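Local coordinates for protein L-Ribose isomerase (Acinetobacter, PDB 4Q0S) that probably interconverts L-ribose and L-ribulose as a metal-dependent cupin-barrel sugar isomerase, holding a cobalt(II) ion and the sugar alcohol ribitol in this crystal, at residues A[130-135]-A[181-186]; A[63-68]-A[110-115]; A[36-41]-A[77-82]. All coordinates share one frame; numbering follows the deposited sequence.

Interaction 1 (A[130-135]-A[181-186]); sequences LGEMEV and YVRLRA
Arg-183 reaches between two glutamates of the facing strand. Its NE donates to OE1 of Glu-132 at 2.7 Å, meeting that oxygen nearly along its C-O axis, with the guanidinium almost square to the carboxylate (planes 84° apart). CG of Arg-183 is anti to the backbone N (chi1 -170°) and the chain stays extended to NE, which carries the flat group out to both acids; NH1 makes a long salt bridge, 3.3 Å, to OE1 of Glu-134. That oxygen has a closer partner in Tyr-181, whose OH donates to it at 2.5 Å from the anti side, 22° out of the carboxylate plane. Arg-202 of strand 199-202 takes OE2 of Glu-134, and Arg-185 NH1 adds a weak bond to Glu-132 OE1.

Beneath these charges the strands run antiparallel. Met-133 and Leu-184 form a hydrogen-bonded pair: Met-133 N gives to Leu-184 O at 2.8 Å and Leu-184 N to Met-133 O at 2.7 Å. Val-135 with Val-182 forms the next. At the other end, past Glu-132 and Arg-185, one water donates to Gly-131 O and accepts from Ala-186 N.

The other face of the sheet is apolar. Met-133 and Leu-184 lie side by side, SD to CD1 3.9 Å, and the same CD1 touches CG2 of Val-135, while CG1 of Val-182 lies on CB of Val-135. Strands 124-130 and 191-193 pack against this face inside the cupin barrel.

The strand pair is thus two-sided: hydrophobic groups turn to the barrel interior, and on the outer face the alternating acids and arginines offset one another's charge, which should keep both glutamates ionised.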
loop_
_atom_site.group_PDB
_atom_site.type_symbol
_atom_site.label_atom_id
_atom_site.label_comp_id
_atom_site.label_asym_id
_atom_site.label_seq_id
_atom_site.Cartn_x
_atom_site.Cartn_y
_atom_site.Cartn_z
ATOM N N LEU A 130 -10.474 -1.559 1.747
ATOM C CA LEU A 130 -10.268 -2.996 1.639
ATOM C C LEU A 130 -11.595 -3.716 1.831
ATOM O O LEU A 130 -12.420 -3.304 2.651
ATOM C CB LEU A 130 -9.270 -3.466 2.702
ATOM C CG LEU A 130 -8.791 -4.909 2.560
ATOM C CD1 LEU A 130 -7.810 -4.978 1.405
ATOM C CD2 LEU A 130 -8.131 -5.385 3.847
ATOM N N GLY A 131 -11.798 -4.796 1.080
ATOM C CA GLY A 131 -13.035 -5.542 1.197
ATOM C C GLY A 131 -14.141 -4.857 0.418
ATOM O O GLY A 131 -13.871 -4.068 -0.487
ATOM N N GLU A 132 -15.388 -5.155 0.759
ATOM C CA GLU A 132 -16.523 -4.553 0.071
ATOM C C GLU A 132 -17.526 -4.129 1.114
ATOM O O GLU A 132 -17.665 -4.767 2.155
ATOM C CB GLU A 132 -17.159 -5.540 -0.912
ATOM C CG GLU A 132 -16.150 -6.159 -1.867
ATOM C CD GLU A 132 -16.735 -6.522 -3.218
ATOM O OE1 GLU A 132 -17.941 -6.848 -3.297
ATOM O OE2 GLU A 132 -15.975 -6.493 -4.209
ATOM N N MET A 133 -18.223 -3.043 0.831
ATOM C CA MET A 133 -19.178 -2.510 1.773
ATOM C C MET A 133 -20.603 -2.578 1.257
ATOM O O MET A 133 -20.916 -2.063 0.179
ATOM C CB MET A 133 -18.791 -1.068 2.087
ATOM C CG MET A 133 -19.733 -0.325 2.993
ATOM S SD MET A 133 -19.269 1.408 3.009
ATOM C CE MET A 133 -19.827 1.918 4.657
ATOM N N GLU A 134 -21.465 -3.236 2.026
ATOM C CA GLU A 134 -22.867 -3.342 1.659
ATOM C C GLU A 134 -23.624 -2.351 2.521
ATOM O O GLU A 134 -23.717 -2.499 3.744
ATOM C CB GLU A 134 -23.380 -4.770 1.867
ATOM C CG GLU A 134 -22.859 -5.732 0.807
ATOM C CD GLU A 134 -23.509 -7.106 0.865
ATOM O OE1 GLU A 134 -24.017 -7.557 -0.181
ATOM O OE2 GLU A 134 -23.510 -7.736 1.938
ATOM N N VAL A 135 -24.140 -1.321 1.864
ATOM C CA VAL A 135 -24.872 -0.258 2.533
ATOM C C VAL A 135 -26.372 -0.426 2.345
ATOM O O VAL A 135 -26.852 -0.707 1.248
ATOM C CB VAL A 135 -24.452 1.132 1.984
ATOM C CG1 VAL A 135 -25.044 2.242 2.847
ATOM C CG2 VAL A 135 -22.932 1.241 1.950
ATOM N N TYR A 181 -30.245 -0.323 -1.375
ATOM C CA TYR A 181 -28.995 -1.044 -1.175
ATOM C C TYR A 181 -27.969 -0.734 -2.250
ATOM O O TYR A 181 -28.313 -0.481 -3.404
ATOM C CB TYR A 181 -29.288 -2.547 -1.169
ATOM C CG TYR A 181 -28.089 -3.446 -1.385
ATOM C CD1 TYR A 181 -27.369 -3.961 -0.307
ATOM C CD2 TYR A 181 -27.695 -3.811 -2.675
ATOM C CE1 TYR A 181 -26.289 -4.830 -0.508
ATOM C CE2 TYR A 181 -26.620 -4.670 -2.886
ATOM C CZ TYR A 181 -25.925 -5.178 -1.802
ATOM O OH TYR A 181 -24.880 -6.047 -2.015
ATOM N N VAL A 182 -26.702 -0.768 -1.861
ATOM C CA VAL A 182 -25.611 -0.529 -2.788
ATOM C C VAL A 182 -24.376 -1.231 -2.236
ATOM O O VAL A 182 -24.165 -1.273 -1.023
ATOM C CB VAL A 182 -25.329 0.994 -2.966
ATOM C CG1 VAL A 182 -24.840 1.610 -1.663
ATOM C CG2 VAL A 182 -24.321 1.202 -4.064
ATOM N N ARG A 183 -23.583 -1.808 -3.128
ATOM C CA ARG A 183 -22.364 -2.491 -2.730
ATOM C C ARG A 183 -21.199 -1.655 -3.243
ATOM O O ARG A 183 -21.046 -1.469 -4.449
ATOM C CB ARG A 183 -22.334 -3.903 -3.323
ATOM C CG ARG A 183 -21.212 -4.778 -2.778
ATOM C CD ARG A 183 -21.608 -6.253 -2.796
ATOM N NE ARG A 183 -20.502 -7.122 -2.403
ATOM C CZ ARG A 183 -20.633 -8.412 -2.107
ATOM N NH1 ARG A 183 -21.830 -8.986 -2.152
ATOM N NH2 ARG A 183 -19.565 -9.131 -1.784
ATOM N N LEU A 184 -20.387 -1.145 -2.318
ATOM C CA LEU A 184 -19.250 -0.295 -2.665
ATOM C C LEU A 184 -17.934 -1.061 -2.605
ATOM O O LEU A 184 -17.747 -1.930 -1.749
ATOM C CB LEU A 184 -19.173 0.898 -1.705
ATOM C CG LEU A 184 -20.421 1.783 -1.596
ATOM C CD1 LEU A 184 -20.194 2.862 -0.535
ATOM C CD2 LEU A 184 -20.731 2.408 -2.950
ATOM N N ARG A 185 -17.024 -0.715 -3.511
ATOM C CA ARG A 185 -15.714 -1.354 -3.587
ATOM C C ARG A 185 -14.596 -0.326 -3.667
ATOM O O ARG A 185 -14.840 0.852 -3.911
ATOM C CB ARG A 185 -15.646 -2.266 -4.819
ATOM C CG ARG A 185 -16.461 -3.538 -4.695
ATOM C CD ARG A 185 -16.421 -4.332 -5.993
ATOM N NE ARG A 185 -17.455 -3.886 -6.915
ATOM C CZ ARG A 185 -18.733 -4.236 -6.820
ATOM N NH1 ARG A 185 -19.130 -5.047 -5.848
ATOM N NH2 ARG A 185 -19.619 -3.761 -7.686
ATOM N N ALA A 186 -13.366 -0.781 -3.468
ATOM C CA ALA A 186 -12.221 0.113 -3.545
ATOM C C ALA A 186 -12.162 0.664 -4.959
ATOM O O ALA A 186 -12.369 -0.068 -5.922
ATOM C CB ALA A 186 -10.932 -0.646 -3.217
HETATM O O HOH W 1 -12.876 -3.568 -2.747
#

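Interaction 2 (A[63-68]-A[110-115]); sequences NGMWSG and PGKFCP
Pro-110 lies against the turn 64-67 with its ring: CG comes within 4.1 Å of CZ3 of Trp-66, the two side chains crossing at a slant, and CD rests near the carbonyl O of Met-65. Trp-66 also meets His-109 edge-to-face and gives its NE1 to Glu-28 of the second subunit. The carbonyl O of Pro-110 faces Gly-68, where the CA of Gly-68 makes a CA-H...O contact of 3.3 Å to it. Gly-111 comes next and returns the favour, its CA pointing a hydrogen at the O of Gly-68 at 3.5 Å (angle at H 163°). Two glycines therefore face each other backbone to backbone, with no side chain between them.

Lys-112 meets both Met-65 and the waters. Its chain bends at chi2 (-76°) and again at chi4 (-74°), which curls the amine back over the turn. On the way CE presses on CE of Met-65, a tight 3.4 Å. NZ then gives hydrogen bonds to Glu-69 O and to two waters. One water, 2.8 Å from Lys-112 NZ, also accepts from Gly-68 N and donates to the carbonyl oxygens of Met-65 and Pro-110, so four protein atoms grip it. The second, 2.9 Å from the same NZ, lies 3.0 Å from Gly-64 O, to which it can donate, and bonds to OG of Ser-67, whose hydroxyl also meets Glu-69. No direct hydrogen bond spans the two segments; water does that work.

From Phe-113 onward the chain leaves the turn as strand 113-118, where Cys-114 touches the bound ribitol. The turn itself follows helix 60-63, whose Ala-60 packs on both Met-65 and Lys-112, while strand 199-202 runs beside 113-118, its Phe-201 bonded to the Cys-114 backbone and its Arg-202 touching Phe-113.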
loop_
_atom_site.group_PDB
_atom_site.type_symbol
_atom_site.label_atom_id
_atom_site.label_comp_id
_atom_site.label_asym_id
_atom_site.label_seq_id
_atom_site.Cartn_x
_atom_site.Cartn_y
_atom_site.Cartn_z
ATOM N N ASN A 63 -18.038 -16.681 19.526
ATOM C CA ASN A 63 -17.310 -17.384 18.480
ATOM C C ASN A 63 -16.248 -16.494 17.836
ATOM O O ASN A 63 -15.401 -16.970 17.077
ATOM C CB ASN A 63 -18.281 -17.931 17.435
ATOM C CG ASN A 63 -19.159 -19.036 17.994
ATOM O OD1 ASN A 63 -18.676 -19.925 18.694
ATOM N ND2 ASN A 63 -20.454 -18.988 17.686
ATOM N N GLY A 64 -16.294 -15.201 18.143
ATOM C CA GLY A 64 -15.296 -14.284 17.616
ATOM C C GLY A 64 -15.590 -13.541 16.323
ATOM O O GLY A 64 -16.516 -13.867 15.578
ATOM N N MET A 65 -14.755 -12.542 16.059
ATOM C CA MET A 65 -14.880 -11.693 14.883
ATOM C C MET A 65 -14.675 -12.370 13.529
ATOM O O MET A 65 -14.894 -11.749 12.493
ATOM C CB MET A 65 -13.939 -10.498 15.025
ATOM C CG MET A 65 -14.423 -9.447 16.014
ATOM S SD MET A 65 -15.981 -8.667 15.466
ATOM C CE MET A 65 -17.041 -9.094 16.826
ATOM N N TRP A 66 -14.254 -13.630 13.515
ATOM C CA TRP A 66 -14.097 -14.329 12.243
ATOM C C TRP A 66 -15.133 -15.428 12.081
ATOM O O TRP A 66 -15.042 -16.245 11.166
ATOM C CB TRP A 66 -12.677 -14.897 12.079
ATOM C CG TRP A 66 -11.689 -13.827 11.682
ATOM C CD1 TRP A 66 -10.963 -13.028 12.522
ATOM C CD2 TRP A 66 -11.436 -13.346 10.357
ATOM N NE1 TRP A 66 -10.283 -12.074 11.800
ATOM C CE2 TRP A 66 -10.556 -12.245 10.470
ATOM C CE3 TRP A 66 -11.875 -13.732 9.081
ATOM C CZ2 TRP A 66 -10.105 -11.524 9.353
ATOM C CZ3 TRP A 66 -11.427 -13.013 7.973
ATOM C CH2 TRP A 66 -10.553 -11.923 8.119
ATOM N N SER A 67 -16.126 -15.445 12.965
ATOM C CA SER A 67 -17.179 -16.452 12.887
ATOM C C SER A 67 -18.074 -16.192 11.674
ATOM O O SER A 67 -18.612 -17.124 11.080
ATOM C CB SER A 67 -18.031 -16.451 14.163
ATOM O OG SER A 67 -18.904 -15.335 14.209
ATOM N N GLY A 68 -18.220 -14.921 11.304
ATOM C CA GLY A 68 -19.053 -14.570 10.166
ATOM C C GLY A 68 -20.492 -14.318 10.576
ATOM O O GLY A 68 -21.330 -13.939 9.759
ATOM N N PRO A 110 -16.353 -9.740 8.804
ATOM C CA PRO A 110 -17.357 -10.492 8.047
ATOM C C PRO A 110 -18.657 -10.755 8.799
ATOM O O PRO A 110 -18.647 -11.280 9.915
ATOM C CB PRO A 110 -16.621 -11.782 7.680
ATOM C CG PRO A 110 -15.178 -11.358 7.638
ATOM C CD PRO A 110 -15.082 -10.483 8.862
ATOM N N GLY A 111 -19.770 -10.379 8.171
ATOM C CA GLY A 111 -21.077 -10.587 8.770
ATOM C C GLY A 111 -21.523 -9.524 9.757
ATOM O O GLY A 111 -22.718 -9.374 10.000
ATOM N N LYS A 112 -20.579 -8.775 10.315
ATOM C CA LYS A 112 -20.900 -7.743 11.303
ATOM C C LYS A 112 -21.451 -6.455 10.672
ATOM O O LYS A 112 -21.210 -6.175 9.498
ATOM C CB LYS A 112 -19.656 -7.457 12.152
ATOM C CG LYS A 112 -19.013 -8.730 12.748
ATOM C CD LYS A 112 -19.804 -9.265 13.935
ATOM C CE LYS A 112 -19.154 -10.505 14.572
ATOM N NZ LYS A 112 -19.305 -11.743 13.760
ATOM N N PHE A 113 -22.187 -5.674 11.465
ATOM C CA PHE A 113 -22.814 -4.446 10.978
ATOM C C PHE A 113 -22.565 -3.185 11.796
ATOM O O PHE A 113 -22.241 -3.243 12.980
ATOM C CB PHE A 113 -24.354 -4.561 10.983
ATOM C CG PHE A 113 -24.925 -5.671 10.156
ATOM C CD1 PHE A 113 -24.739 -7.002 10.514
ATOM C CD2 PHE A 113 -25.729 -5.377 9.059
ATOM C CE1 PHE A 113 -25.355 -8.025 9.791
ATOM C CE2 PHE A 113 -26.345 -6.383 8.332
ATOM C CZ PHE A 113 -26.161 -7.711 8.694
ATOM N N CYS A 114 -22.742 -2.044 11.131
ATOM C CA CYS A 114 -22.745 -0.742 11.786
ATOM C C CYS A 114 -24.285 -0.670 11.699
ATOM O O CYS A 114 -24.844 -0.562 10.611
ATOM C CB CYS A 114 -22.130 0.353 10.926
ATOM S SG CYS A 114 -22.396 2.026 11.606
ATOM N N PRO A 115 -24.983 -0.761 12.839
ATOM C CA PRO A 115 -26.452 -0.737 12.895
ATOM C C PRO A 115 -27.245 0.458 12.357
ATOM O O PRO A 115 -26.746 1.580 12.267
ATOM C CB PRO A 115 -26.728 -0.999 14.373
ATOM C CG PRO A 115 -25.613 -0.272 15.029
ATOM C CD PRO A 115 -24.413 -0.689 14.193
HETATM O O HOH W 2 -19.440 -13.556 16.027
HETATM O O HOH W 3 -17.270 -12.291 11.848
#

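Interaction 3 (A[36-41]-A[77-82]); sequences LRYPIT and FESLNE
Tyr-38 and Ser-79 meet hydroxyl to hydroxyl, OH to OG 2.7 Å, exactly where strand 73-82 turns a corner. There a classic beta bulge sets Ser-79 and Leu-80 together opposite Asp-103 of strand 101-108. Asp-103 holds both hydroxyls as well, its OD1 bonded to Tyr-38 OH and its carbonyl O to Ser-79 OG, so a compact polar cluster forms. OG of Ser-79 sits between its backbone N and carbonyl carbon (chi1 67°), which brings it to the tip of the phenol; the rest of the ring's far end lies near Ser-79 CB and the carbonyl O of Phe-77, 3.8 Å from Tyr-38 CE2.

Pro-39, the centre of an inverse gamma turn, lays its CD over one face of the Tyr-38 ring, while CG1 of Ile-40 lies at the ring edge. Ile-40 is extended beyond CB (chi2 -178°) and thrusts CD1 to CD2 of Phe-77, 3.6 Å away. Helix 19-35 ends in a Schellman motif just before Tyr-38. Lys-190 of the third subunit packs on Ser-79.

The contact pairs a polar tip with an apolar flank: the tyrosine hydroxyl, buried with its residue, is satisfied at the bulge, and Ile-40 touches Phe-77 from the loop side, while Val-26, Ala-29 and Ala-30 of helix 19-35 pack on the same ring.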
loop_
_atom_site.group_PDB
_atom_site.type_symbol
_atom_site.label_atom_id
_atom_site.label_comp_id
_atom_site.label_asym_id
_atom_site.label_seq_id
_atom_site.Cartn_x
_atom_site.Cartn_y
_atom_site.Cartn_z
ATOM N N LEU A 36 -2.620 -0.143 5.405
ATOM C CA LEU A 36 -3.399 0.501 4.353
ATOM C C LEU A 36 -3.136 2.007 4.319
ATOM O O LEU A 36 -3.871 2.770 3.694
ATOM C CB LEU A 36 -4.888 0.217 4.560
ATOM C CG LEU A 36 -5.272 -1.264 4.487
ATOM C CD1 LEU A 36 -6.667 -1.480 5.098
ATOM C CD2 LEU A 36 -5.225 -1.743 3.034
ATOM N N ARG A 37 -2.075 2.410 5.006
ATOM C CA ARG A 37 -1.638 3.802 5.080
ATOM C C ARG A 37 -2.578 4.799 5.750
ATOM O O ARG A 37 -2.602 5.971 5.370
ATOM C CB ARG A 37 -1.267 4.324 3.683
ATOM C CG ARG A 37 -0.194 3.501 2.956
ATOM C CD ARG A 37 0.173 4.157 1.621
ATOM N NE ARG A 37 1.212 3.423 0.896
ATOM C CZ ARG A 37 2.501 3.420 1.225
ATOM N NH1 ARG A 37 2.924 4.111 2.272
ATOM N NH2 ARG A 37 3.370 2.736 0.498
ATOM N N TYR A 38 -3.359 4.359 6.734
ATOM C CA TYR A 38 -4.218 5.312 7.438
ATOM C C TYR A 38 -3.324 5.809 8.586
ATOM O O TYR A 38 -2.666 5.012 9.256
ATOM C CB TYR A 38 -5.486 4.645 7.990
ATOM C CG TYR A 38 -6.526 5.667 8.409
ATOM C CD1 TYR A 38 -7.276 6.361 7.452
ATOM C CD2 TYR A 38 -6.695 6.005 9.749
ATOM C CE1 TYR A 38 -8.169 7.374 7.827
ATOM C CE2 TYR A 38 -7.577 7.017 10.134
ATOM C CZ TYR A 38 -8.311 7.699 9.169
ATOM O OH TYR A 38 -9.170 8.712 9.555
ATOM N N PRO A 39 -3.285 7.131 8.821
ATOM C CA PRO A 39 -2.454 7.709 9.884
ATOM C C PRO A 39 -2.964 7.479 11.303
ATOM O O PRO A 39 -3.512 8.383 11.928
ATOM C CB PRO A 39 -2.422 9.188 9.517
ATOM C CG PRO A 39 -3.821 9.406 8.988
ATOM C CD PRO A 39 -4.032 8.183 8.104
ATOM N N ILE A 40 -2.771 6.266 11.807
ATOM C CA ILE A 40 -3.208 5.916 13.149
ATOM C C ILE A 40 -2.142 6.231 14.200
ATOM O O ILE A 40 -1.044 5.680 14.169
ATOM C CB ILE A 40 -3.573 4.421 13.218
ATOM C CG1 ILE A 40 -4.799 4.156 12.333
ATOM C CG2 ILE A 40 -3.833 4.005 14.667
ATOM C CD1 ILE A 40 -5.270 2.733 12.353
ATOM N N THR A 41 -2.476 7.129 15.120
ATOM C CA THR A 41 -1.573 7.522 16.195
ATOM C C THR A 41 -1.863 6.680 17.435
ATOM O O THR A 41 -2.872 5.979 17.489
ATOM C CB THR A 41 -1.760 9.006 16.559
ATOM O OG1 THR A 41 -3.133 9.240 16.898
ATOM C CG2 THR A 41 -1.374 9.896 15.388
ATOM N N PHE A 77 -11.345 4.332 14.169
ATOM C CA PHE A 77 -10.140 5.043 14.568
ATOM C C PHE A 77 -10.333 6.432 13.981
ATOM O O PHE A 77 -10.252 6.627 12.769
ATOM C CB PHE A 77 -8.880 4.393 13.981
ATOM C CG PHE A 77 -8.577 3.028 14.538
ATOM C CD1 PHE A 77 -8.378 2.842 15.904
ATOM C CD2 PHE A 77 -8.459 1.930 13.693
ATOM C CE1 PHE A 77 -8.063 1.577 16.418
ATOM C CE2 PHE A 77 -8.143 0.663 14.193
ATOM C CZ PHE A 77 -7.945 0.487 15.556
ATOM N N GLU A 78 -10.612 7.393 14.851
ATOM C CA GLU A 78 -10.848 8.762 14.431
ATOM C C GLU A 78 -9.560 9.580 14.380
ATOM O O GLU A 78 -8.905 9.779 15.403
ATOM C CB GLU A 78 -11.860 9.385 15.392
ATOM C CG GLU A 78 -12.170 10.844 15.182
ATOM C CD GLU A 78 -13.189 11.344 16.196
ATOM O OE1 GLU A 78 -14.398 11.124 15.987
ATOM O OE2 GLU A 78 -12.776 11.939 17.213
ATOM N N SER A 79 -9.199 10.051 13.186
ATOM C CA SER A 79 -7.977 10.841 13.017
ATOM C C SER A 79 -8.257 12.336 13.047
ATOM O O SER A 79 -7.343 13.150 13.205
ATOM C CB SER A 79 -7.286 10.491 11.699
ATOM O OG SER A 79 -8.057 10.904 10.579
ATOM N N LEU A 80 -9.523 12.701 12.894
ATOM C CA LEU A 80 -9.895 14.102 12.900
ATOM C C LEU A 80 -11.373 14.313 13.196
ATOM O O LEU A 80 -12.232 13.583 12.713
ATOM C CB LEU A 80 -9.561 14.736 11.545
ATOM C CG LEU A 80 -9.929 16.210 11.365
ATOM C CD1 LEU A 80 -8.955 17.084 12.161
ATOM C CD2 LEU A 80 -9.888 16.570 9.893
ATOM N N ASN A 81 -11.651 15.321 14.012
ATOM C CA ASN A 81 -13.016 15.698 14.344
ATOM C C ASN A 81 -12.865 17.173 14.674
ATOM O O ASN A 81 -12.874 17.589 15.832
ATOM C CB ASN A 81 -13.549 14.895 15.533
ATOM C CG ASN A 81 -15.063 14.941 15.625
ATOM O OD1 ASN A 81 -15.754 15.077 14.610
ATOM N ND2 ASN A 81 -15.587 14.814 16.834
ATOM N N GLU A 82 -12.684 17.940 13.607
ATOM C CA GLU A 82 -12.471 19.372 13.655
ATOM C C GLU A 82 -13.775 20.157 13.569
ATOM O O GLU A 82 -14.527 20.030 12.605
ATOM C CB GLU A 82 -11.538 19.761 12.505
ATOM C CG GLU A 82 -11.453 21.245 12.210
ATOM C CD GLU A 82 -11.031 22.058 13.413
ATOM O OE1 GLU A 82 -10.137 21.602 14.159
ATOM O OE2 GLU A 82 -11.588 23.161 13.601
#

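Leaving helix 19-35, the chain enters 36-41 and runs on through 63-68 and 77-82 to 110-115. Interaction 3 thus closes a loop that holds strand 50-52, helix 60-63 and the first part of strand 73-82, and interaction 2 opens inside that loop and closes beyond it, so the two cross. Interaction 1 begins later and stands in series with both, closing the long excursion from 130-135 to 181-186. Interactions 1 and 2 both reach the sheet of strands 113-118, 132-137 and 180-185, whereas interaction 3 ties the N-terminal helix and its exit loop to the sheet that holds strand 73-82. Leu-130 touches Leu-36, joining interactions 1 and 3 directly; interaction 2 touches neither.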